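Local coordinates for protein DNA ligase (Aquifex aeolicus, PDB 3QWU) that probably joins nucleic acid ends in an ATP-dependent reaction and binds adenosine and calcium ions, at residues 30-33 / 38-41; 33-38 / 54-59; 65-70 / 216-221; 189-194 / 199-204. All blocks are in the same frame, centred on the assembly; numbering follows the deposited sequence.

Interaction 1. Residues 30-33 / 38-41; sequences LRFN and DIPR
Ile-39 sets its CG2 methyl squarely over the ring of Phe-32. Phe-32 ends strand 27-32, and Ile-39 lies in the long loop of the beta-hairpin connection to the antiparallel strand 44-45. The loop thus folds back onto the strand end. Ile-39 CG2 sits 3.4 Å from the centroid of the Phe-32 ring and 5° off the ring normal, so this is a CH-pi contact. With chi1 at -56°, CG1 of Ile-39 lies beside the backbone N and CG2 is swung to the far side, over the ring. Ile-39 CG2 lies 3.6 Å from Phe-32 CE1. Were Phe-32 cut back to an alanine, the methyl of Ile-39 would probably lose the ring it rests on and a gap would open beneath it. Val-19 and Ile-45, on the strands flanking 27-32, also touch the phenylalanine.

The backbone holds the loop as well. Phe-32 is hydrogen-bonded to Gly-42 and Thr-43.

Within the strand end itself, Asn-33 OD1 accepts a bond from Arg-31 NH2 at 3.1 Å, tilted 20° from the amide carbonyl plane, and a weak one from Arg-31 NH1. Arg-31 also forms a salt bridge with Glu-22. Across the contact, Arg-41 is extended from CG to NE and runs past the end of the strand. Arg-41 CD lies 3.3 Å from Asn-33 O.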
# COMPACT_ATOMS: atom_id res chain seq x y z
N LEU A 30 33.03 -10.45 1.43
CA LEU A 30 32.00 -10.01 2.38
C LEU A 30 31.09 -9.03 1.66
O LEU A 30 31.57 -8.19 0.89
CB LEU A 30 32.65 -9.36 3.59
CG LEU A 30 33.50 -10.32 4.45
CD1 LEU A 30 34.92 -10.61 3.83
CD2 LEU A 30 33.63 -9.78 5.84
N ARG A 31 29.78 -9.16 1.88
CA ARG A 31 28.77 -8.39 1.16
C ARG A 31 27.82 -7.68 2.10
O ARG A 31 27.20 -8.31 2.96
CB ARG A 31 27.95 -9.32 0.28
CG ARG A 31 26.86 -8.63 -0.53
CD ARG A 31 26.13 -9.62 -1.40
NE ARG A 31 25.19 -10.44 -0.64
CZ ARG A 31 23.93 -10.10 -0.31
NH1 ARG A 31 23.42 -8.94 -0.64
NH2 ARG A 31 23.18 -10.95 0.35
N PHE A 32 27.68 -6.37 1.92
CA PHE A 32 26.73 -5.58 2.72
C PHE A 32 25.31 -5.78 2.21
O PHE A 32 24.94 -5.29 1.14
CB PHE A 32 27.11 -4.09 2.73
CG PHE A 32 28.08 -3.75 3.82
CD1 PHE A 32 29.44 -3.84 3.61
CD2 PHE A 32 27.62 -3.39 5.08
CE1 PHE A 32 30.33 -3.53 4.65
CE2 PHE A 32 28.50 -3.11 6.14
CZ PHE A 32 29.85 -3.17 5.93
N ASN A 33 24.52 -6.50 2.98
CA ASN A 33 23.17 -6.86 2.57
C ASN A 33 22.20 -5.70 2.75
O ASN A 33 21.24 -5.58 2.01
CB ASN A 33 22.68 -8.07 3.37
CG ASN A 33 21.32 -8.54 2.92
OD1 ASN A 33 21.19 -9.16 1.87
ND2 ASN A 33 20.29 -8.23 3.72
N ASP A 38 26.15 4.18 7.62
CA ASP A 38 26.58 4.96 6.42
C ASP A 38 27.29 4.17 5.32
O ASP A 38 27.55 4.74 4.25
CB ASP A 38 27.45 6.18 6.81
CG ASP A 38 26.91 6.94 8.01
OD1 ASP A 38 27.72 7.37 8.86
OD2 ASP A 38 25.67 7.09 8.13
N ILE A 39 27.63 2.89 5.55
CA ILE A 39 28.15 2.01 4.49
C ILE A 39 26.99 1.59 3.62
O ILE A 39 26.12 0.84 4.03
CB ILE A 39 28.78 0.70 5.04
CG1 ILE A 39 29.91 0.99 6.05
CG2 ILE A 39 29.28 -0.21 3.89
CD1 ILE A 39 30.88 2.01 5.59
N PRO A 40 26.96 2.09 2.39
CA PRO A 40 25.81 1.70 1.57
C PRO A 40 25.77 0.19 1.27
O PRO A 40 26.83 -0.46 1.12
CB PRO A 40 25.99 2.54 0.30
CG PRO A 40 27.41 2.83 0.22
CD PRO A 40 27.95 2.87 1.62
N ARG A 41 24.56 -0.37 1.31
CA ARG A 41 24.21 -1.70 0.77
C ARG A 41 24.86 -1.97 -0.59
O ARG A 41 24.89 -1.12 -1.44
CB ARG A 41 22.68 -1.80 0.63
CG ARG A 41 22.16 -2.91 -0.25
CD ARG A 41 20.65 -3.13 -0.14
NE ARG A 41 20.25 -4.28 -0.97
CZ ARG A 41 19.88 -4.22 -2.25
NH1 ARG A 41 19.82 -3.05 -2.90
NH2 ARG A 41 19.57 -5.35 -2.89

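Interaction 2. Residues 33-38 / 54-59; sequences NDDYKD and YPHIGR. With ADN (adenosine), chain C.
His-56 NE2 donates a hydrogen bond to Asp-35 OD2 at 3.2 Å. The bond is bent, with an N-H...O angle of 137°. It reaches the syn lone pair of OD2, on the side of the other oxygen. The carboxylate stands almost upright to the imidazole, their planes 82° apart, and OD2 meets the ring at its edge. Asp-35 OD1 is taken by the backbone N of Arg-41, which helps to fix the carboxylate. Both residues lie at the surface. Tyr-369 of the second subunit packs on His-56.

The bond ties the loop after strand 27-32 to the segment leading into strand 58-60, an outermost strand of the mixed sheet within this chain. That segment also forms part of the adenosine pocket, as expected of the nucleotidyltransferase domain of the ligase family. A chi1 of -164° carries the ring of Tyr-54 to the nucleoside, where its hydroxyl meets the base. Tyr-54 OH lies 3.5 Å from adenosine C2 and is hydrogen-bonded to Asp-158 OD2. With an alanine at Tyr-54, Asp-158 would probably lose one of its partners and the pocket would be left with a gap beside adenosine C2. Ile-57 CD1 touches the same adenine carbon at 3.9 Å. At the end of the segment, Arg-59 pairs in an antiparallel ladder with a strand of the second subunit.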
# COMPACT_ATOMS: atom_id res chain seq x y z
N ASN A 33 24.52 -6.50 2.98
CA ASN A 33 23.17 -6.86 2.57
C ASN A 33 22.20 -5.70 2.75
O ASN A 33 21.24 -5.58 2.01
CB ASN A 33 22.68 -8.07 3.37
CG ASN A 33 21.32 -8.54 2.92
OD1 ASN A 33 21.19 -9.16 1.87
ND2 ASN A 33 20.29 -8.23 3.72
N ASP A 34 22.47 -4.87 3.75
CA ASP A 34 21.72 -3.63 3.99
C ASP A 34 22.68 -2.50 4.27
O ASP A 34 23.87 -2.73 4.52
CB ASP A 34 20.83 -3.78 5.24
CG ASP A 34 19.46 -4.38 4.93
OD1 ASP A 34 18.91 -4.14 3.82
OD2 ASP A 34 18.95 -5.09 5.83
N ASP A 35 22.14 -1.29 4.26
CA ASP A 35 22.83 -0.13 4.81
C ASP A 35 23.20 -0.43 6.24
O ASP A 35 22.45 -1.08 6.97
CB ASP A 35 21.96 1.11 4.77
CG ASP A 35 21.64 1.58 3.37
OD1 ASP A 35 22.42 1.30 2.44
OD2 ASP A 35 20.58 2.21 3.18
N TYR A 36 24.37 0.02 6.64
CA TYR A 36 24.81 -0.08 8.02
C TYR A 36 25.80 1.05 8.33
O TYR A 36 26.89 1.12 7.72
CB TYR A 36 25.42 -1.46 8.30
CG TYR A 36 25.73 -1.73 9.77
CD1 TYR A 36 27.01 -2.10 10.18
CD2 TYR A 36 24.74 -1.60 10.76
CE1 TYR A 36 27.30 -2.35 11.52
CE2 TYR A 36 25.02 -1.84 12.11
CZ TYR A 36 26.30 -2.21 12.49
OH TYR A 36 26.61 -2.45 13.82
N LYS A 37 25.41 1.93 9.25
CA LYS A 37 26.28 3.00 9.74
C LYS A 37 26.98 3.71 8.56
O LYS A 37 28.23 3.80 8.51
CB LYS A 37 27.30 2.44 10.76
CG LYS A 37 26.95 2.71 12.24
CD LYS A 37 28.22 2.97 13.10
CE LYS A 37 28.04 4.17 14.06
NZ LYS A 37 27.71 5.45 13.34
N ASP A 38 26.15 4.18 7.62
CA ASP A 38 26.58 4.96 6.42
C ASP A 38 27.29 4.17 5.32
O ASP A 38 27.55 4.74 4.25
CB ASP A 38 27.45 6.18 6.81
CG ASP A 38 26.91 6.94 8.01
OD1 ASP A 38 27.72 7.37 8.86
OD2 ASP A 38 25.67 7.09 8.13
N TYR A 54 26.76 1.33 -4.72
CA TYR A 54 26.29 2.52 -5.44
C TYR A 54 25.34 3.18 -4.50
O TYR A 54 24.49 2.50 -3.95
CB TYR A 54 25.58 2.19 -6.76
CG TYR A 54 25.46 3.39 -7.63
CD1 TYR A 54 24.29 4.12 -7.70
CD2 TYR A 54 26.51 3.80 -8.38
CE1 TYR A 54 24.17 5.25 -8.50
CE2 TYR A 54 26.40 4.91 -9.22
CZ TYR A 54 25.24 5.64 -9.25
OH TYR A 54 25.15 6.71 -10.06
N PRO A 55 25.54 4.47 -4.23
CA PRO A 55 24.79 5.19 -3.21
C PRO A 55 23.39 5.62 -3.70
O PRO A 55 23.15 5.72 -4.91
CB PRO A 55 25.70 6.39 -2.93
CG PRO A 55 26.34 6.67 -4.21
CD PRO A 55 26.51 5.34 -4.91
N HIS A 56 22.47 5.81 -2.75
CA HIS A 56 21.07 6.11 -3.03
C HIS A 56 20.94 7.48 -3.69
O HIS A 56 21.51 8.44 -3.20
CB HIS A 56 20.23 6.04 -1.73
CG HIS A 56 20.12 4.65 -1.14
ND1 HIS A 56 19.49 3.60 -1.79
CD2 HIS A 56 20.59 4.14 0.03
CE1 HIS A 56 19.58 2.50 -1.05
NE2 HIS A 56 20.24 2.80 0.06
N ILE A 57 20.21 7.57 -4.79
CA ILE A 57 19.86 8.89 -5.34
C ILE A 57 18.46 9.32 -4.88
O ILE A 57 17.50 8.61 -5.06
CB ILE A 57 19.88 8.88 -6.88
CG1 ILE A 57 21.14 8.17 -7.38
CG2 ILE A 57 19.66 10.30 -7.44
CD1 ILE A 57 21.40 8.29 -8.90
N GLY A 58 18.33 10.49 -4.29
CA GLY A 58 17.02 11.01 -3.95
C GLY A 58 16.19 11.43 -5.17
O GLY A 58 16.71 11.65 -6.28
N ARG A 59 14.90 11.51 -4.93
CA ARG A 59 13.91 11.78 -5.92
C ARG A 59 13.33 13.14 -5.57
O ARG A 59 12.97 13.35 -4.44
CB ARG A 59 12.81 10.70 -5.81
CG ARG A 59 12.08 10.33 -7.13
CD ARG A 59 11.24 9.01 -7.06
NE ARG A 59 11.82 7.82 -7.74
CZ ARG A 59 12.24 6.71 -7.09
NH1 ARG A 59 12.73 5.68 -7.77
NH2 ARG A 59 12.21 6.60 -5.73
O5' ADN C . 18.92 4.88 -7.99
C5' ADN C . 18.84 5.27 -9.36
C4' ADN C . 19.18 4.08 -10.25
O4' ADN C . 18.93 4.37 -11.66
C3' ADN C . 20.67 3.74 -10.15
O3' ADN C . 21.00 2.81 -9.12
C2' ADN C . 21.01 3.22 -11.54
O2' ADN C . 21.06 1.80 -11.56
C1' ADN C . 19.91 3.71 -12.48
N9 ADN C . 20.37 4.67 -13.50
C8 ADN C . 19.94 4.66 -14.78
N7 ADN C . 20.51 5.65 -15.51
C5 ADN C . 21.30 6.32 -14.64
C6 ADN C . 22.16 7.51 -14.75
N6 ADN C . 22.24 8.12 -15.97
N1 ADN C . 22.86 7.90 -13.65
C2 ADN C . 22.73 7.26 -12.46
N3 ADN C . 21.92 6.17 -12.28
C4 ADN C . 21.22 5.67 -13.33

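Interaction 3. Residues 65-70 / 216-221. With ADN (adenosine), chain C.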
# COMPACT_ATOMS: atom_id res chain seq x y z
N THR A 65 10.68 23.57 -8.54
CA THR A 65 11.06 23.88 -7.18
C THR A 65 12.11 22.91 -6.66
O THR A 65 12.84 23.25 -5.79
CB THR A 65 9.83 23.84 -6.28
OG1 THR A 65 8.82 24.65 -6.90
CG2 THR A 65 10.12 24.37 -4.92
N GLY A 66 12.18 21.68 -7.17
CA GLY A 66 13.19 20.75 -6.72
C GLY A 66 14.58 21.14 -7.20
O GLY A 66 15.55 21.14 -6.43
N LEU A 67 14.66 21.47 -8.48
CA LEU A 67 15.91 21.87 -9.09
C LEU A 67 16.44 23.15 -8.44
O LEU A 67 17.59 23.23 -8.08
CB LEU A 67 15.72 22.10 -10.58
CG LEU A 67 15.54 20.84 -11.42
CD1 LEU A 67 15.61 21.25 -12.89
CD2 LEU A 67 16.60 19.85 -11.04
N ARG A 68 15.56 24.10 -8.24
CA ARG A 68 15.85 25.33 -7.53
C ARG A 68 16.27 25.09 -6.07
O ARG A 68 17.13 25.77 -5.57
CB ARG A 68 14.61 26.21 -7.63
CG ARG A 68 14.77 27.63 -7.24
CD ARG A 68 13.61 28.48 -7.83
NE ARG A 68 13.92 28.78 -9.24
CZ ARG A 68 13.04 28.93 -10.23
NH1 ARG A 68 11.74 28.79 -10.01
NH2 ARG A 68 13.49 29.23 -11.46
N GLU A 69 15.70 24.10 -5.41
CA GLU A 69 16.06 23.85 -4.00
C GLU A 69 17.35 23.02 -3.82
O GLU A 69 18.15 23.29 -2.92
CB GLU A 69 14.89 23.20 -3.25
CG GLU A 69 15.13 22.81 -1.77
CD GLU A 69 14.95 23.98 -0.78
OE1 GLU A 69 14.01 24.79 -0.91
OE2 GLU A 69 15.75 24.06 0.15
N GLN A 70 17.56 22.01 -4.65
CA GLN A 70 18.59 21.03 -4.35
C GLN A 70 20.00 21.41 -4.82
O GLN A 70 20.96 20.87 -4.29
CB GLN A 70 18.23 19.68 -4.93
CG GLN A 70 17.02 19.06 -4.27
CD GLN A 70 17.16 18.87 -2.76
OE1 GLN A 70 16.24 19.20 -1.99
NE2 GLN A 70 18.30 18.32 -2.34
N VAL A 216 15.29 11.38 -15.92
CA VAL A 216 16.66 11.84 -15.95
C VAL A 216 17.26 11.77 -14.57
O VAL A 216 16.54 11.71 -13.56
CB VAL A 216 16.73 13.31 -16.48
CG1 VAL A 216 16.11 13.39 -17.87
CG2 VAL A 216 16.02 14.28 -15.49
N VAL A 217 18.60 11.78 -14.53
CA VAL A 217 19.37 12.04 -13.29
C VAL A 217 20.11 13.35 -13.37
O VAL A 217 20.80 13.60 -14.33
CB VAL A 217 20.42 10.94 -13.01
CG1 VAL A 217 21.09 11.15 -11.65
CG2 VAL A 217 19.77 9.60 -13.05
N PHE A 218 19.98 14.18 -12.35
CA PHE A 218 20.66 15.46 -12.31
C PHE A 218 21.94 15.31 -11.48
O PHE A 218 21.90 14.70 -10.43
CB PHE A 218 19.76 16.50 -11.66
CG PHE A 218 18.42 16.66 -12.35
CD1 PHE A 218 18.32 17.40 -13.50
CD2 PHE A 218 17.27 16.12 -11.80
CE1 PHE A 218 17.12 17.60 -14.13
CE2 PHE A 218 16.07 16.29 -12.42
CZ PHE A 218 16.00 17.06 -13.63
N LYS A 219 23.07 15.85 -11.98
CA LYS A 219 24.42 15.69 -11.33
C LYS A 219 25.18 17.00 -11.21
O LYS A 219 25.65 17.54 -12.20
CB LYS A 219 25.28 14.69 -12.08
CG LYS A 219 24.53 13.39 -12.32
CD LYS A 219 25.36 12.19 -12.76
CE LYS A 219 24.43 10.96 -12.96
NZ LYS A 219 25.12 9.73 -13.53
N GLU A 220 25.27 17.49 -9.98
CA GLU A 220 25.90 18.77 -9.69
C GLU A 220 27.35 18.77 -10.11
O GLU A 220 28.09 17.84 -9.83
CB GLU A 220 25.76 19.17 -8.21
CG GLU A 220 25.96 20.68 -7.96
CD GLU A 220 25.72 21.02 -6.50
OE1 GLU A 220 26.61 20.78 -5.69
OE2 GLU A 220 24.61 21.46 -6.14
N ASP A 221 27.73 19.81 -10.82
CA ASP A 221 29.05 19.91 -11.42
C ASP A 221 29.90 20.52 -10.31
O ASP A 221 30.17 21.69 -10.31
CB ASP A 221 28.95 20.80 -12.65
CG ASP A 221 30.27 20.91 -13.42
OD1 ASP A 221 30.97 19.89 -13.56
OD2 ASP A 221 30.55 22.03 -13.92
O5' ADN C . 18.92 4.88 -7.99
C5' ADN C . 18.84 5.27 -9.36
C4' ADN C . 19.18 4.08 -10.25
O4' ADN C . 18.93 4.37 -11.66
C3' ADN C . 20.67 3.74 -10.15
O3' ADN C . 21.00 2.81 -9.12
C2' ADN C . 21.01 3.22 -11.54
O2' ADN C . 21.06 1.80 -11.56
C1' ADN C . 19.91 3.71 -12.48
N9 ADN C . 20.37 4.67 -13.50
C8 ADN C . 19.94 4.66 -14.78
N7 ADN C . 20.51 5.65 -15.51
C5 ADN C . 21.30 6.32 -14.64
C6 ADN C . 22.16 7.51 -14.75
N6 ADN C . 22.24 8.12 -15.97
N1 ADN C . 22.86 7.90 -13.65
C2 ADN C . 22.73 7.26 -12.46
N3 ADN C . 21.92 6.17 -12.28
C4 ADN C . 21.22 5.67 -13.33
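Leu-67 lays its CD2 methyl over the centre of the Phe-218 ring. The contact packs helix 63-70 against strand 215-220 of the mixed sheet, in what is probably the nucleotidyltransferase domain of the ligase family. The strand sequence Val-Val-Phe-Lys is consistent with motif IV of this superfamily. Leu-67 CD2 lies 3.6 Å from the ring centroid of Phe-218 and 1° off the normal, an almost vertical CH-pi contact. All six ring carbons are therefore nearly equally far from the methyl. The other branch hangs over the rim, with Leu-67 CD1 4.1 Å from Phe-218 CE1. The two side chains cross at about a right angle. A chi1 of -57° sets the ring of Phe-218 on the side of its backbone N, with one face to Leu-67. Ile-60, from strand 58-60, and Ile-201, from helix 195-210, touch both side chains and enlarge this apolar cluster.

Further along the strand, Glu-220 is buried but well supplied with partners. Its OE1 bonds to Ser-222 OG and forms a salt bridge with Arg-224. Its OE2 accepts a bond from the backbone N of Glu-72, just past the helix.

Val-217 and Lys-219 point to the other face of the sheet, where adenosine is bound. Val-217 CG2 packs against the adenine, 3.6 Å from its N1. Lys-219 is extended beyond CG, which carries its amine to the base edge. Glu-78 and Asp-158 hold that amine in salt bridges. Lys-219 NZ donates a hydrogen bond to adenosine N1 at 2.9 Å.

Interaction 4. Residues 189-194 / 199-204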
# COMPACT_ATOMS: atom_id res chain seq x y z
N GLY A 189 22.91 17.72 -21.39
CA GLY A 189 23.76 18.87 -21.31
C GLY A 189 23.88 19.37 -19.88
O GLY A 189 23.52 18.68 -18.90
N ARG A 190 24.41 20.58 -19.78
CA ARG A 190 24.77 21.23 -18.53
C ARG A 190 23.85 22.41 -18.34
O ARG A 190 23.73 23.24 -19.24
CB ARG A 190 26.20 21.73 -18.62
CG ARG A 190 26.71 22.39 -17.38
CD ARG A 190 28.16 22.56 -17.50
NE ARG A 190 28.78 22.85 -16.23
CZ ARG A 190 28.88 24.05 -15.71
NH1 ARG A 190 28.35 25.09 -16.34
NH2 ARG A 190 29.49 24.21 -14.53
N PHE A 191 23.20 22.47 -17.18
CA PHE A 191 22.09 23.41 -17.00
C PHE A 191 22.18 24.10 -15.67
O PHE A 191 22.90 23.65 -14.78
CB PHE A 191 20.73 22.68 -17.07
CG PHE A 191 20.42 22.12 -18.43
CD1 PHE A 191 19.81 22.91 -19.39
CD2 PHE A 191 20.74 20.81 -18.74
CE1 PHE A 191 19.56 22.39 -20.67
CE2 PHE A 191 20.47 20.28 -19.99
CZ PHE A 191 19.88 21.06 -20.96
N THR A 192 21.41 25.20 -15.56
CA THR A 192 21.13 25.87 -14.28
C THR A 192 19.64 25.91 -14.06
O THR A 192 18.87 25.76 -15.03
CB THR A 192 21.60 27.36 -14.30
OG1 THR A 192 20.80 28.07 -15.24
CG2 THR A 192 23.06 27.48 -14.72
N ALA A 193 19.24 26.15 -12.80
CA ALA A 193 17.82 26.33 -12.43
C ALA A 193 17.25 27.72 -12.76
O ALA A 193 16.33 28.18 -12.11
CB ALA A 193 17.59 26.02 -10.92
N SER A 194 17.76 28.37 -13.80
CA SER A 194 17.22 29.66 -14.24
C SER A 194 15.88 29.51 -14.95
O SER A 194 15.39 28.42 -15.17
CB SER A 194 18.23 30.30 -15.19
OG SER A 194 18.78 29.30 -16.04
N LYS A 199 12.91 25.99 -18.56
CA LYS A 199 12.05 25.76 -19.72
C LYS A 199 12.62 24.57 -20.52
O LYS A 199 11.87 23.69 -20.92
CB LYS A 199 11.90 26.97 -20.63
CG LYS A 199 10.65 27.85 -20.36
CD LYS A 199 10.80 28.88 -19.16
CE LYS A 199 10.14 30.27 -19.41
NZ LYS A 199 11.11 31.34 -19.94
N LYS A 200 13.93 24.52 -20.69
CA LYS A 200 14.54 23.48 -21.53
C LYS A 200 14.43 22.09 -20.89
O LYS A 200 14.02 21.12 -21.55
CB LYS A 200 15.98 23.81 -21.83
CG LYS A 200 16.14 25.15 -22.57
CD LYS A 200 17.62 25.54 -22.69
CE LYS A 200 17.78 27.02 -22.88
NZ LYS A 200 19.23 27.42 -22.97
N ILE A 201 14.74 22.00 -19.61
CA ILE A 201 14.61 20.75 -18.89
C ILE A 201 13.17 20.25 -18.91
O ILE A 201 12.95 19.06 -18.94
CB ILE A 201 15.11 20.88 -17.43
CG1 ILE A 201 16.58 21.22 -17.43
CG2 ILE A 201 14.90 19.60 -16.64
CD1 ILE A 201 17.07 21.72 -16.15
N LYS A 202 12.19 21.13 -18.87
CA LYS A 202 10.78 20.68 -18.92
C LYS A 202 10.41 20.19 -20.30
O LYS A 202 9.66 19.24 -20.42
CB LYS A 202 9.79 21.77 -18.48
CG LYS A 202 9.78 21.93 -16.99
CD LYS A 202 9.00 23.14 -16.45
CE LYS A 202 7.48 22.99 -16.49
NZ LYS A 202 6.87 23.34 -15.14
N GLU A 203 10.93 20.83 -21.34
CA GLU A 203 10.69 20.33 -22.67
C GLU A 203 11.30 18.90 -22.79
O GLU A 203 10.68 17.99 -23.37
CB GLU A 203 11.26 21.28 -23.70
CG GLU A 203 11.17 20.82 -25.15
CD GLU A 203 9.73 20.60 -25.68
OE1 GLU A 203 8.92 21.58 -25.65
OE2 GLU A 203 9.41 19.44 -26.13
N ILE A 204 12.47 18.69 -22.18
CA ILE A 204 13.14 17.41 -22.27
C ILE A 204 12.30 16.31 -21.62
O ILE A 204 12.06 15.26 -22.23
CB ILE A 204 14.57 17.50 -21.67
CG1 ILE A 204 15.48 18.22 -22.70
CG2 ILE A 204 15.12 16.08 -21.28
CD1 ILE A 204 16.76 18.71 -22.13
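Phe-191 carries the contact with Ile-201, and the chain comes to it along strand 187-191. Gly-189 comes first. Its backbone angles (phi 135°, psi -166°) would jam a side chain against the preceding carbonyl oxygen. Arg-190 follows and forms a salt bridge with Asp-221.

Phe-191 then points toward helix 195-210. Ile-201 CG1 lies over one face of the Phe-191 ring, 4.2 Å from the centroid and displaced toward the rim. Ile-201 CD1 reaches on to Phe-191 CB at 3.9 Å. The two side chains slide past each other in opposite directions. The far end of the ring meets the next turn of the helix, with Phe-191 CZ 4.1 Å from Ile-204 CD1. Lys-200 adds its CB, 4.0 Å from Phe-191 CE1.

Past the strand, Thr-192 OG1 accepts a weak bond from the backbone N of Ser-194. Ala-193 offers its carbonyl oxygen to Arg-68. Ser-194 is the N-cap of helix 195-210. Its OG makes a weak bond to the backbone N of Gly-197.

The axes of strand 189-191 and helix 199-204 approach to 10.4 Å, at 135° between their directions. Strand 187-191, helix 195-210 and strand 215-220 form a beta-alpha-beta crossover, with the antiparallel strand 75-80 between the two parallel ones. Phe-75 of that strand touches both Phe-191 and Ile-201, while Leu-67 of helix 63-70 packs on Ile-201.

In the fold
Interactions 1 and 2 share Asn-33 and Asp-38 in the chain after strand 27-32. Their centres are 8 Å apart, and they touch through Arg-41 and Asp-35. Interactions 2 and 3 reach the same adenosine. They touch at the pocket, where Ile-57 CD1 is 4.0 Å from Val-217 CG1. Interactions 3 and 4 pack helices on one side of the mixed sheet, with centres 10 Å apart, and meet at Leu-67 CD1 and Ile-201 CD1, 3.6 Å apart. Interaction 4 stays clear of the ligand: the side chain of Ile-204 is about 12 Å from it. Interactions 1 and 4 are farthest apart, with centres 35 Å apart.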